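Local coordinates for hydrazine synthase subunit beta (Candidatus Kuenenia stuttgartiensis, PDB 5C2V), which forms part of the complex that condenses nitric oxide with ammonium to hydrazine, and may modulate passage of the hydroxylamine intermediate between the gamma and alpha subunit active sites, at residues 52-57 with 71-76; 101-106 with 145-150; 196-201 with 259-264; 274-279 with 320-325. All blocks are in the same frame, centred on the assembly; numbering follows the deposited sequence.

Contact 1 of 4, residues 52-57 with 71-76; sequences AVRVQP and VCNAES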
loop_
_atom_site.group_PDB
_atom_site.type_symbol
_atom_site.label_atom_id
_atom_site.label_comp_id
_atom_site.label_asym_id
_atom_site.label_seq_id
_atom_site.Cartn_x
_atom_site.Cartn_y
_atom_site.Cartn_z
ATOM N N ALA B 52 -59.974 15.373 33.907
ATOM C CA ALA B 52 -60.318 16.343 32.876
ATOM C C ALA B 52 -59.611 17.680 33.081
ATOM O O ALA B 52 -59.596 18.230 34.183
ATOM C CB ALA B 52 -61.824 16.549 32.830
ATOM N N VAL B 53 -59.022 18.190 32.005
ATOM C CA VAL B 53 -58.397 19.506 31.998
ATOM C C VAL B 53 -58.948 20.320 30.835
ATOM O O VAL B 53 -59.882 19.893 30.157
ATOM C CB VAL B 53 -56.862 19.426 31.885
ATOM C CG1 VAL B 53 -56.263 18.820 33.146
ATOM C CG2 VAL B 53 -56.458 18.641 30.647
ATOM N N ARG B 54 -58.369 21.494 30.608
ATOM C CA ARG B 54 -58.813 22.362 29.524
ATOM C C ARG B 54 -58.360 21.825 28.167
ATOM O O ARG B 54 -57.797 20.734 28.074
ATOM C CB ARG B 54 -58.294 23.786 29.728
ATOM C CG ARG B 54 -58.584 24.368 31.102
ATOM C CD ARG B 54 -60.038 24.176 31.495
ATOM N NE ARG B 54 -60.329 24.758 32.802
ATOM C CZ ARG B 54 -61.432 24.510 33.500
ATOM N NH1 ARG B 54 -62.352 23.685 33.019
ATOM N NH2 ARG B 54 -61.614 25.084 34.681
ATOM N N VAL B 55 -58.623 22.598 27.118
ATOM C CA VAL B 55 -58.413 22.149 25.746
ATOM C C VAL B 55 -56.942 21.921 25.377
ATOM O O VAL B 55 -56.097 22.794 25.576
ATOM C CB VAL B 55 -59.018 23.161 24.748
ATOM C CG1 VAL B 55 -59.055 22.578 23.347
ATOM C CG2 VAL B 55 -60.417 23.565 25.192
ATOM N N GLN B 56 -56.665 20.735 24.837
ATOM C CA GLN B 56 -55.374 20.393 24.233
ATOM C C GLN B 56 -54.164 20.489 25.178
ATOM O O GLN B 56 -53.268 21.307 24.959
ATOM C CB GLN B 56 -55.143 21.299 23.015
ATOM C CG GLN B 56 -54.048 20.851 22.076
ATOM C CD GLN B 56 -54.002 21.674 20.814
ATOM O OE1 GLN B 56 -55.030 22.096 20.287
ATOM N NE2 GLN B 56 -52.803 21.914 20.327
ATOM N N PRO B 57 -54.152 19.692 26.263
ATOM C CA PRO B 57 -52.915 19.709 27.053
ATOM C C PRO B 57 -51.714 19.134 26.296
ATOM O O PRO B 57 -51.792 17.998 25.828
ATOM C CB PRO B 57 -53.268 18.830 28.253
ATOM C CG PRO B 57 -54.281 17.868 27.717
ATOM C CD PRO B 57 -55.086 18.642 26.705
ATOM N N VAL B 71 -50.589 21.149 34.539
ATOM C CA VAL B 71 -50.762 20.735 33.151
ATOM C C VAL B 71 -50.831 21.945 32.225
ATOM O O VAL B 71 -51.465 22.946 32.551
ATOM C CB VAL B 71 -52.038 19.885 32.984
ATOM C CG1 VAL B 71 -52.153 19.362 31.566
ATOM C CG2 VAL B 71 -52.042 18.734 33.977
ATOM N N CYS B 72 -50.175 21.856 31.072
ATOM C CA CYS B 72 -50.202 22.950 30.108
ATOM C C CYS B 72 -51.292 22.754 29.068
ATOM O O CYS B 72 -51.188 21.874 28.219
ATOM C CB CYS B 72 -48.850 23.082 29.405
ATOM S SG CYS B 72 -47.610 24.010 30.318
ATOM N N ASN B 73 -52.319 23.598 29.116
ATOM C CA ASN B 73 -53.362 23.573 28.103
ATOM C C ASN B 73 -53.034 24.588 27.018
ATOM O O ASN B 73 -53.086 25.803 27.241
ATOM C CB ASN B 73 -54.730 23.861 28.721
ATOM C CG ASN B 73 -55.003 23.015 29.950
ATOM O OD1 ASN B 73 -55.323 21.829 29.845
ATOM N ND2 ASN B 73 -54.886 23.623 31.125
ATOM N N ALA B 74 -52.708 24.069 25.838
ATOM C CA ALA B 74 -52.157 24.872 24.756
ATOM C C ALA B 74 -53.200 25.735 24.059
ATOM O O ALA B 74 -52.993 26.933 23.858
ATOM C CB ALA B 74 -51.480 23.969 23.751
ATOM N N GLU B 75 -54.318 25.123 23.688
ATOM C CA GLU B 75 -55.366 25.833 22.968
ATOM C C GLU B 75 -56.087 26.810 23.887
ATOM O O GLU B 75 -56.483 27.898 23.468
ATOM C CB GLU B 75 -56.363 24.850 22.354
ATOM C CG GLU B 75 -57.467 25.510 21.542
ATOM C CD GLU B 75 -56.928 26.321 20.376
ATOM O OE1 GLU B 75 -56.813 25.760 19.266
ATOM O OE2 GLU B 75 -56.627 27.518 20.566
ATOM N N SER B 76 -56.243 26.419 25.146
ATOM C CA SER B 76 -56.914 27.260 26.130
ATOM C C SER B 76 -56.025 28.413 26.576
ATOM O O SER B 76 -56.474 29.298 27.308
ATOM C CB SER B 76 -57.338 26.429 27.342
ATOM O OG SER B 76 -58.186 25.364 26.954
#
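Pro-57 and Asn-73 form an antiparallel, non-hydrogen-bonded pair with CA atoms 4.0 Å apart, and from there residues 52-56 run back over the turn that follows strand 68-73. Two backbone-directed bonds secure this turn. Ala-74 N gives a nearly straight bond to Gln-56 O at 3.0 Å, the donor standing above the carbonyl plane, while Ser-76 OG receives Val-55 N at 2.8 Å. The seryl oxygen is anti to its own carbonyl carbon (chi1 -58°), which turns it toward that N-H. A weak third bond runs from Glu-75 N to Val-55 O. The arrangement illustrates how consecutive blades of a beta-propeller are connected: residues 53-56 leave strand 46-52, the last strand of one blade, and enter strand 57-62, the first of the next. Pro-57 CB adds an apolar contact with Val-71 CG1 at 3.5 Å. Val-55 lies side by side with Glu-75, its CG1 3.7 Å from the CB methylene of Glu-75. Beyond that methylene the Glu-75 chain leads away, coming within about 5 Å of a bound calcium ion, whose site includes Asp-77 and Asp-97. Arg-54 likewise sends its guanidinium elsewhere, into a salt bridge with Glu-92.

Contact 2 of 4, residues 101-106 with 145-150; sequences GIKISP and RMVEIS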
loop_
_atom_site.group_PDB
_atom_site.type_symbol
_atom_site.label_atom_id
_atom_site.label_comp_id
_atom_site.label_asym_id
_atom_site.label_seq_id
_atom_site.Cartn_x
_atom_site.Cartn_y
_atom_site.Cartn_z
ATOM N N GLY B 101 -44.778 23.793 27.561
ATOM C CA GLY B 101 -44.012 23.125 28.595
ATOM C C GLY B 101 -43.989 23.862 29.915
ATOM O O GLY B 101 -44.139 25.087 29.970
ATOM N N ILE B 102 -43.773 23.103 30.983
ATOM C CA ILE B 102 -43.808 23.638 32.334
ATOM C C ILE B 102 -42.879 22.840 33.247
ATOM O O ILE B 102 -42.745 21.627 33.088
ATOM C CB ILE B 102 -45.251 23.627 32.883
ATOM C CG1 ILE B 102 -45.342 24.345 34.229
ATOM C CG2 ILE B 102 -45.797 22.202 32.959
ATOM C CD1 ILE B 102 -46.762 24.641 34.649
ATOM N N LYS B 103 -42.228 23.516 34.191
ATOM C CA LYS B 103 -41.373 22.818 35.156
ATOM C C LYS B 103 -41.364 23.469 36.535
ATOM O O LYS B 103 -41.383 24.689 36.657
ATOM C CB LYS B 103 -39.942 22.711 34.626
ATOM C CG LYS B 103 -39.739 21.531 33.696
ATOM C CD LYS B 103 -38.663 21.790 32.674
ATOM C CE LYS B 103 -38.437 20.557 31.814
ATOM N NZ LYS B 103 -38.893 19.315 32.488
ATOM N N ILE B 104 -41.323 22.640 37.573
ATOM C CA ILE B 104 -41.361 23.128 38.947
ATOM C C ILE B 104 -39.953 23.327 39.504
ATOM O O ILE B 104 -39.061 22.514 39.263
ATOM C CB ILE B 104 -42.137 22.160 39.865
ATOM C CG1 ILE B 104 -43.393 21.641 39.159
ATOM C CG2 ILE B 104 -42.487 22.832 41.185
ATOM C CD1 ILE B 104 -44.414 22.713 38.852
ATOM N N SER B 105 -39.762 24.414 40.245
ATOM C CA SER B 105 -38.483 24.706 40.884
ATOM C C SER B 105 -38.126 23.623 41.901
ATOM O O SER B 105 -39.016 22.948 42.423
ATOM C CB SER B 105 -38.530 26.081 41.559
ATOM O OG SER B 105 -39.497 26.109 42.595
ATOM N N PRO B 106 -36.821 23.438 42.173
ATOM C CA PRO B 106 -36.357 22.438 43.143
ATOM C C PRO B 106 -37.019 22.569 44.514
ATOM O O PRO B 106 -37.335 21.556 45.138
ATOM C CB PRO B 106 -34.857 22.720 43.240
ATOM C CG PRO B 106 -34.504 23.280 41.912
ATOM C CD PRO B 106 -35.694 24.094 41.484
ATOM N N ARG B 145 -39.946 26.769 23.180
ATOM C CA ARG B 145 -40.647 25.486 23.157
ATOM C C ARG B 145 -40.769 24.846 24.537
ATOM O O ARG B 145 -41.825 24.340 24.915
ATOM C CB ARG B 145 -39.944 24.520 22.200
ATOM C CG ARG B 145 -40.626 23.168 22.060
ATOM C CD ARG B 145 -42.093 23.313 21.685
ATOM N NE ARG B 145 -42.724 22.018 21.448
ATOM C CZ ARG B 145 -43.001 21.531 20.242
ATOM N NH1 ARG B 145 -42.714 22.237 19.158
ATOM N NH2 ARG B 145 -43.573 20.341 20.121
ATOM N N MET B 146 -39.671 24.880 25.284
ATOM C CA MET B 146 -39.565 24.176 26.555
ATOM C C MET B 146 -38.531 24.880 27.425
ATOM O O MET B 146 -37.634 25.543 26.904
ATOM C CB MET B 146 -39.179 22.710 26.314
ATOM C CG MET B 146 -38.839 21.895 27.555
ATOM S SD MET B 146 -40.221 21.680 28.689
ATOM C CE MET B 146 -40.966 20.191 28.029
ATOM N N VAL B 147 -38.649 24.752 28.743
ATOM C CA VAL B 147 -37.593 25.234 29.618
ATOM C C VAL B 147 -36.949 24.059 30.338
ATOM O O VAL B 147 -37.386 22.924 30.181
ATOM C CB VAL B 147 -38.133 26.233 30.653
ATOM C CG1 VAL B 147 -38.592 27.509 29.967
ATOM C CG2 VAL B 147 -39.267 25.607 31.450
ATOM N N GLU B 148 -35.897 24.328 31.103
ATOM C CA GLU B 148 -35.333 23.340 32.018
ATOM C C GLU B 148 -34.641 24.049 33.179
ATOM O O GLU B 148 -33.999 25.079 32.980
ATOM C CB GLU B 148 -34.361 22.412 31.281
ATOM C CG GLU B 148 -33.574 21.451 32.167
ATOM C CD GLU B 148 -34.366 20.222 32.582
ATOM O OE1 GLU B 148 -33.792 19.112 32.563
ATOM O OE2 GLU B 148 -35.550 20.360 32.949
ATOM N N ILE B 149 -34.738 23.487 34.379
ATOM C CA ILE B 149 -34.088 24.090 35.538
ATOM C C ILE B 149 -32.872 23.279 35.978
ATOM O O ILE B 149 -32.931 22.054 36.086
ATOM C CB ILE B 149 -35.059 24.235 36.725
ATOM C CG1 ILE B 149 -36.334 24.955 36.285
ATOM C CG2 ILE B 149 -34.396 24.983 37.872
ATOM C CD1 ILE B 149 -37.307 25.216 37.413
ATOM N N SER B 150 -31.769 23.979 36.221
ATOM C CA SER B 150 -30.528 23.359 36.668
ATOM C C SER B 150 -30.691 22.729 38.052
ATOM O O SER B 150 -31.541 23.159 38.832
ATOM C CB SER B 150 -29.402 24.393 36.679
ATOM O OG SER B 150 -29.715 25.477 37.537
#
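Lys-103 lies across strand 145-149 and carries the closely packed part of this contact. Its CD and CE methylenes lie over Val-147 O, and CE rests 3.8 Å from Met-146 SD. At the tip, NZ forms a salt bridge with Glu-148 OE2 at 3.5 Å. The CB of Glu-148 points away from strand 99-104, but a bend at chi2 (80°) brings its CD back, and the carboxylate is shared: OE2 faces the lysine while OE1 accepts a bond from Tyr-197 N of the following blade. Such double use would be expected to hold the negative charge in place. At the Gly-101 end, Met-146 SD comes to 4.1 Å from Gly-101 CA. The other end is looser and more open to solvent. There Ile-149 CD1 reaches Ser-105 CA at 3.7 Å, and its CG2 touches the CD of exposed Pro-106 at 3.9 Å, an oblique crossing of two apolar groups. No hydrogen bond joins the segments, although their strand axes run only 12° from parallel and approach to 6.0 Å. Two innermost strands, each bonded to its own sheet and meeting its neighbour through side chains, show the usual relation of adjacent blades around the central axis of a beta-propeller.

Contact 3 of 4, residues 196-201 with 259-264; sequences VYTPDG and MAMDPK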
loop_
_atom_site.group_PDB
_atom_site.type_symbol
_atom_site.label_atom_id
_atom_site.label_comp_id
_atom_site.label_asym_id
_atom_site.label_seq_id
_atom_site.Cartn_x
_atom_site.Cartn_y
_atom_site.Cartn_z
ATOM N N VAL B 196 -32.550 19.211 28.001
ATOM C CA VAL B 196 -32.338 18.584 29.308
ATOM C C VAL B 196 -30.985 18.946 29.913
ATOM O O VAL B 196 -30.054 19.312 29.202
ATOM C CB VAL B 196 -32.444 17.045 29.233
ATOM C CG1 VAL B 196 -33.856 16.621 28.860
ATOM C CG2 VAL B 196 -31.426 16.482 28.256
ATOM N N TYR B 197 -30.894 18.837 31.236
ATOM C CA TYR B 197 -29.660 19.114 31.965
ATOM C C TYR B 197 -29.001 17.825 32.441
ATOM O O TYR B 197 -29.682 16.853 32.765
ATOM C CB TYR B 197 -29.932 20.019 33.171
ATOM C CG TYR B 197 -29.459 21.449 33.023
ATOM C CD1 TYR B 197 -28.117 21.776 33.166
ATOM C CD2 TYR B 197 -30.357 22.475 32.770
ATOM C CE1 TYR B 197 -27.683 23.084 33.043
ATOM C CE2 TYR B 197 -29.934 23.783 32.646
ATOM C CZ TYR B 197 -28.596 24.083 32.781
ATOM O OH TYR B 197 -28.172 25.386 32.658
ATOM N N THR B 198 -27.673 17.821 32.480
ATOM C CA THR B 198 -26.937 16.715 33.076
ATOM C C THR B 198 -26.979 16.853 34.597
ATOM O O THR B 198 -27.023 17.969 35.113
ATOM C CB THR B 198 -25.475 16.670 32.587
ATOM O OG1 THR B 198 -24.843 17.932 32.839
ATOM C CG2 THR B 198 -25.422 16.368 31.099
ATOM N N PRO B 199 -26.983 15.718 35.316
ATOM C CA PRO B 199 -27.077 15.695 36.782
ATOM C C PRO B 199 -26.057 16.588 37.493
ATOM O O PRO B 199 -26.344 17.083 38.582
ATOM C CB PRO B 199 -26.827 14.225 37.118
ATOM C CG PRO B 199 -27.338 13.495 35.931
ATOM C CD PRO B 199 -27.005 14.357 34.748
ATOM N N ASP B 200 -24.887 16.787 36.891
ATOM C CA ASP B 200 -23.879 17.667 37.472
ATOM C C ASP B 200 -24.066 19.111 37.008
ATOM O O ASP B 200 -23.441 20.030 37.540
ATOM C CB ASP B 200 -22.473 17.174 37.124
ATOM C CG ASP B 200 -22.244 17.069 35.629
ATOM O OD1 ASP B 200 -23.233 17.107 34.868
ATOM O OD2 ASP B 200 -21.073 16.939 35.215
ATOM N N GLY B 201 -24.932 19.303 36.016
ATOM C CA GLY B 201 -25.278 20.631 35.540
ATOM C C GLY B 201 -24.226 21.315 34.687
ATOM O O GLY B 201 -24.270 22.531 34.501
ATOM N N MET B 259 -36.744 14.007 25.388
ATOM C CA MET B 259 -35.502 13.540 25.979
ATOM C C MET B 259 -35.640 13.190 27.452
ATOM O O MET B 259 -36.370 13.839 28.202
ATOM C CB MET B 259 -34.397 14.582 25.802
ATOM C CG MET B 259 -33.688 14.501 24.462
ATOM S SD MET B 259 -32.317 15.661 24.357
ATOM C CE MET B 259 -33.178 17.201 24.648
ATOM N N ALA B 260 -34.928 12.143 27.850
ATOM C CA ALA B 260 -34.856 11.733 29.242
ATOM C C ALA B 260 -33.400 11.494 29.621
ATOM O O ALA B 260 -32.691 10.732 28.959
ATOM C CB ALA B 260 -35.690 10.484 29.478
ATOM N N MET B 261 -32.959 12.164 30.680
ATOM C CA MET B 261 -31.581 12.063 31.140
ATOM C C MET B 261 -31.458 11.075 32.294
ATOM O O MET B 261 -32.212 11.148 33.265
ATOM C CB MET B 261 -31.058 13.436 31.568
ATOM C CG MET B 261 -29.654 13.421 32.152
ATOM S SD MET B 261 -28.387 13.022 30.932
ATOM C CE MET B 261 -28.471 14.466 29.874
ATOM N N ASP B 262 -30.511 10.149 32.175
ATOM C CA ASP B 262 -30.230 9.189 33.238
ATOM C C ASP B 262 -29.853 9.930 34.517
ATOM O O ASP B 262 -29.093 10.898 34.470
ATOM C CB ASP B 262 -29.110 8.235 32.814
ATOM C CG ASP B 262 -28.896 7.105 33.802
ATOM O OD1 ASP B 262 -29.543 6.048 33.647
ATOM O OD2 ASP B 262 -28.083 7.275 34.735
ATOM N N PRO B 263 -30.395 9.485 35.663
ATOM C CA PRO B 263 -30.166 10.144 36.956
ATOM C C PRO B 263 -28.689 10.307 37.304
ATOM O O PRO B 263 -28.323 11.287 37.952
ATOM C CB PRO B 263 -30.860 9.208 37.957
ATOM C CG PRO B 263 -31.071 7.918 37.219
ATOM C CD PRO B 263 -31.279 8.317 35.799
ATOM N N LYS B 264 -27.857 9.355 36.896
ATOM C CA LYS B 264 -26.421 9.452 37.128
ATOM C C LYS B 264 -25.680 10.011 35.912
ATOM O O LYS B 264 -24.456 10.142 35.926
ATOM C CB LYS B 264 -25.855 8.089 37.525
ATOM C CG LYS B 264 -26.410 7.575 38.846
ATOM C CD LYS B 264 -25.788 6.252 39.249
ATOM C CE LYS B 264 -26.401 5.720 40.533
ATOM N NZ LYS B 264 -25.834 4.396 40.910
#
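Met-261 reaches across to Val-196, Tyr-197, Thr-198 and Pro-199, and its course can be followed atom by atom. CB lies 3.9 Å from Tyr-197 O. CG, anti to the backbone N (chi1 176°), comes closer to that same oxygen, at 3.5 Å, and also meets Pro-199 CD at 3.8 Å. Bends at chi2 and chi3 then carry the chain through SD to the CE methyl, which ends 3.8 Å from Thr-198 CG2 and 3.9 Å from Val-196 CG2. The second methyl of Val-196, CG1, sits on Met-259 CB at 3.7 Å, so one valine spans both methionines. Farther along, the Pro-199 ring leans on backbone, its CG 3.2 Å from Pro-263 O. The touching parts run 4° apart; they are the ends of the first strands of neighbouring propeller blades and the turns that follow. Those turns are closed locally: Thr-198 OG1 bonds Asp-200 OD1 inside a type I turn, and Asp-262 OD2 closes an Asx turn by accepting Lys-264 N from above its carboxylate plane. No hydrogen bond crosses within the segments, so the contact is mainly van der Waals, aliphatic groups lying against each other and against backbone carbonyls; a polar tie between the strands lies just outside, from Met-259 N to Asp-194.

Contact 4 of 4, residues 274-279 with 320-325; sequences GMHRVT and LGPSSV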
loop_
_atom_site.group_PDB
_atom_site.type_symbol
_atom_site.label_atom_id
_atom_site.label_comp_id
_atom_site.label_asym_id
_atom_site.label_seq_id
_atom_site.Cartn_x
_atom_site.Cartn_y
_atom_site.Cartn_z
ATOM N N GLY B 274 -40.709 10.528 14.048
ATOM C CA GLY B 274 -40.877 10.155 12.657
ATOM C C GLY B 274 -40.558 8.694 12.418
ATOM O O GLY B 274 -41.246 8.015 11.655
ATOM N N MET B 275 -39.503 8.211 13.065
ATOM C CA MET B 275 -39.067 6.831 12.892
ATOM C C MET B 275 -39.618 5.890 13.959
ATOM O O MET B 275 -39.270 4.710 13.982
ATOM C CB MET B 275 -37.540 6.756 12.873
ATOM C CG MET B 275 -36.929 7.353 11.623
ATOM S SD MET B 275 -37.733 6.775 10.115
ATOM C CE MET B 275 -37.212 5.063 10.088
ATOM N N HIS B 276 -40.452 6.420 14.849
ATOM C CA HIS B 276 -41.155 5.611 15.845
ATOM C C HIS B 276 -40.231 4.745 16.693
ATOM O O HIS B 276 -40.459 3.542 16.822
ATOM C CB HIS B 276 -42.188 4.708 15.165
ATOM C CG HIS B 276 -42.954 5.378 14.069
ATOM N ND1 HIS B 276 -43.736 6.494 14.282
ATOM C CD2 HIS B 276 -43.059 5.089 12.753
ATOM C CE1 HIS B 276 -44.288 6.862 13.142
ATOM N NE2 HIS B 276 -43.896 6.030 12.197
ATOM N N ARG B 277 -39.191 5.338 17.271
ATOM C CA ARG B 277 -38.251 4.530 18.048
ATOM C C ARG B 277 -37.515 5.350 19.093
ATOM O O ARG B 277 -37.423 6.560 18.975
ATOM C CB ARG B 277 -37.246 3.850 17.116
ATOM C CG ARG B 277 -36.345 4.818 16.369
ATOM C CD ARG B 277 -35.704 4.153 15.163
ATOM N NE ARG B 277 -34.757 5.038 14.493
ATOM C CZ ARG B 277 -34.238 4.805 13.291
ATOM N NH1 ARG B 277 -34.576 3.715 12.617
ATOM N NH2 ARG B 277 -33.380 5.668 12.763
ATOM N N VAL B 278 -36.981 4.690 20.115
ATOM C CA VAL B 278 -36.227 5.401 21.142
ATOM C C VAL B 278 -34.729 5.190 20.963
ATOM O O VAL B 278 -34.235 4.066 21.042
ATOM C CB VAL B 278 -36.637 4.960 22.558
ATOM C CG1 VAL B 278 -35.762 5.645 23.597
ATOM C CG2 VAL B 278 -38.105 5.270 22.804
ATOM N N THR B 279 -34.010 6.281 20.720
ATOM C CA THR B 279 -32.565 6.219 20.547
ATOM C C THR B 279 -31.851 6.446 21.875
ATOM O O THR B 279 -31.991 7.498 22.500
ATOM C CB THR B 279 -32.072 7.251 19.516
ATOM O OG1 THR B 279 -32.467 6.837 18.201
ATOM C CG2 THR B 279 -30.558 7.368 19.561
ATOM N N LEU B 320 -46.327 4.130 17.373
ATOM C CA LEU B 320 -46.269 5.203 16.390
ATOM C C LEU B 320 -46.316 6.578 17.056
ATOM O O LEU B 320 -47.170 6.842 17.902
ATOM C CB LEU B 320 -47.408 5.052 15.380
ATOM C CG LEU B 320 -47.515 3.664 14.738
ATOM C CD1 LEU B 320 -48.582 3.642 13.655
ATOM C CD2 LEU B 320 -46.169 3.211 14.181
ATOM N N GLY B 321 -45.392 7.449 16.659
ATOM C CA GLY B 321 -45.299 8.794 17.206
ATOM C C GLY B 321 -44.885 8.962 18.664
ATOM O O GLY B 321 -45.618 9.573 19.440
ATOM N N PRO B 322 -43.712 8.427 19.049
ATOM C CA PRO B 322 -43.228 8.608 20.424
ATOM C C PRO B 322 -42.721 10.028 20.677
ATOM O O PRO B 322 -41.516 10.274 20.668
ATOM C CB PRO B 322 -42.090 7.592 20.531
ATOM C CG PRO B 322 -41.581 7.468 19.151
ATOM C CD PRO B 322 -42.759 7.653 18.235
ATOM N N SER B 323 -43.652 10.950 20.903
ATOM C CA SER B 323 -43.328 12.367 21.033
ATOM C C SER B 323 -42.639 12.731 22.350
ATOM O O SER B 323 -42.022 13.792 22.455
ATOM C CB SER B 323 -44.601 13.203 20.876
ATOM O OG SER B 323 -45.643 12.700 21.695
ATOM N N SER B 324 -42.742 11.863 23.352
ATOM C CA SER B 324 -42.177 12.169 24.665
ATOM C C SER B 324 -41.687 10.930 25.408
ATOM O O SER B 324 -42.241 9.843 25.256
ATOM C CB SER B 324 -43.209 12.905 25.523
ATOM O OG SER B 324 -42.648 13.323 26.753
ATOM N N VAL B 325 -40.643 11.107 26.213
ATOM C CA VAL B 325 -40.101 10.019 27.020
ATOM C C VAL B 325 -39.813 10.474 28.447
ATOM O O VAL B 325 -39.593 11.660 28.696
ATOM C CB VAL B 325 -38.802 9.446 26.413
ATOM C CG1 VAL B 325 -39.106 8.627 25.166
ATOM C CG2 VAL B 325 -37.817 10.565 26.108
#
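A buried contact, part polar and part apolar, links His-276 to residues 320-322 where two blades of the propeller adjoin: one segment turns into strand 277-282, the third of its sheet, and the other leads into strand 322-327, the first of the next. The imidazole is held on several sides. Its ND1 accepts a nearly straight bond from Gly-321 N at 3.1 Å (168° at the hydrogen), the donor tilted 23° from the ring plane. Over the centre of one face sits Leu-320 CD2, 3.9 Å from the ring centroid and 10° off the normal, a CH-pi contact; above the opposite face, offset toward the rim, lies Gly-274 O. Pro-322, the centre of an inverse gamma turn, brings its CD to 3.5 Å from His-276 CA. Beyond it the two strands meet through methyls, Val-278 CG2 to Val-325 CG1 at 4.2 Å. His-276 and Arg-277 both face Val-272 in a G1 beta bulge, while the Arg-277 guanidinium makes a salt bridge with Asp-253. The other ring nitrogen, NE2, is hydrogen-bonded to Asp-52 of the gamma subunit. An ND1 that accepts a bond is consistent with a neutral imidazole carrying its hydrogen on NE2, probably polarised by that aspartate, and the one ring thereby ties a junction between blades to a junction between subunits.

The four contacts follow one another along the chain and trace much of the seven-sheet propeller, each closing before the next opens. Contact 1 belongs to the link into sheet 57-94 and to that sheet itself; contacts 2 and 3 join first strands of adjacent blades, and contact 4 lies between sheets 256-317 and 322-348. Successive ones touch or share structure: Cys-72 SG packs on Ile-102 CB between contacts 1 and 2, Glu-148 meets Tyr-197 between contacts 2 and 3, and Val-325 CG2 rests on Met-259 between contacts 3 and 4, which both involve sheet 256-317. Contacts 1 and 3, with centres about 27 Å apart, lie on opposite sides of the chain's centre. Neighbouring blades thus meet through quite different chemistry around one ring.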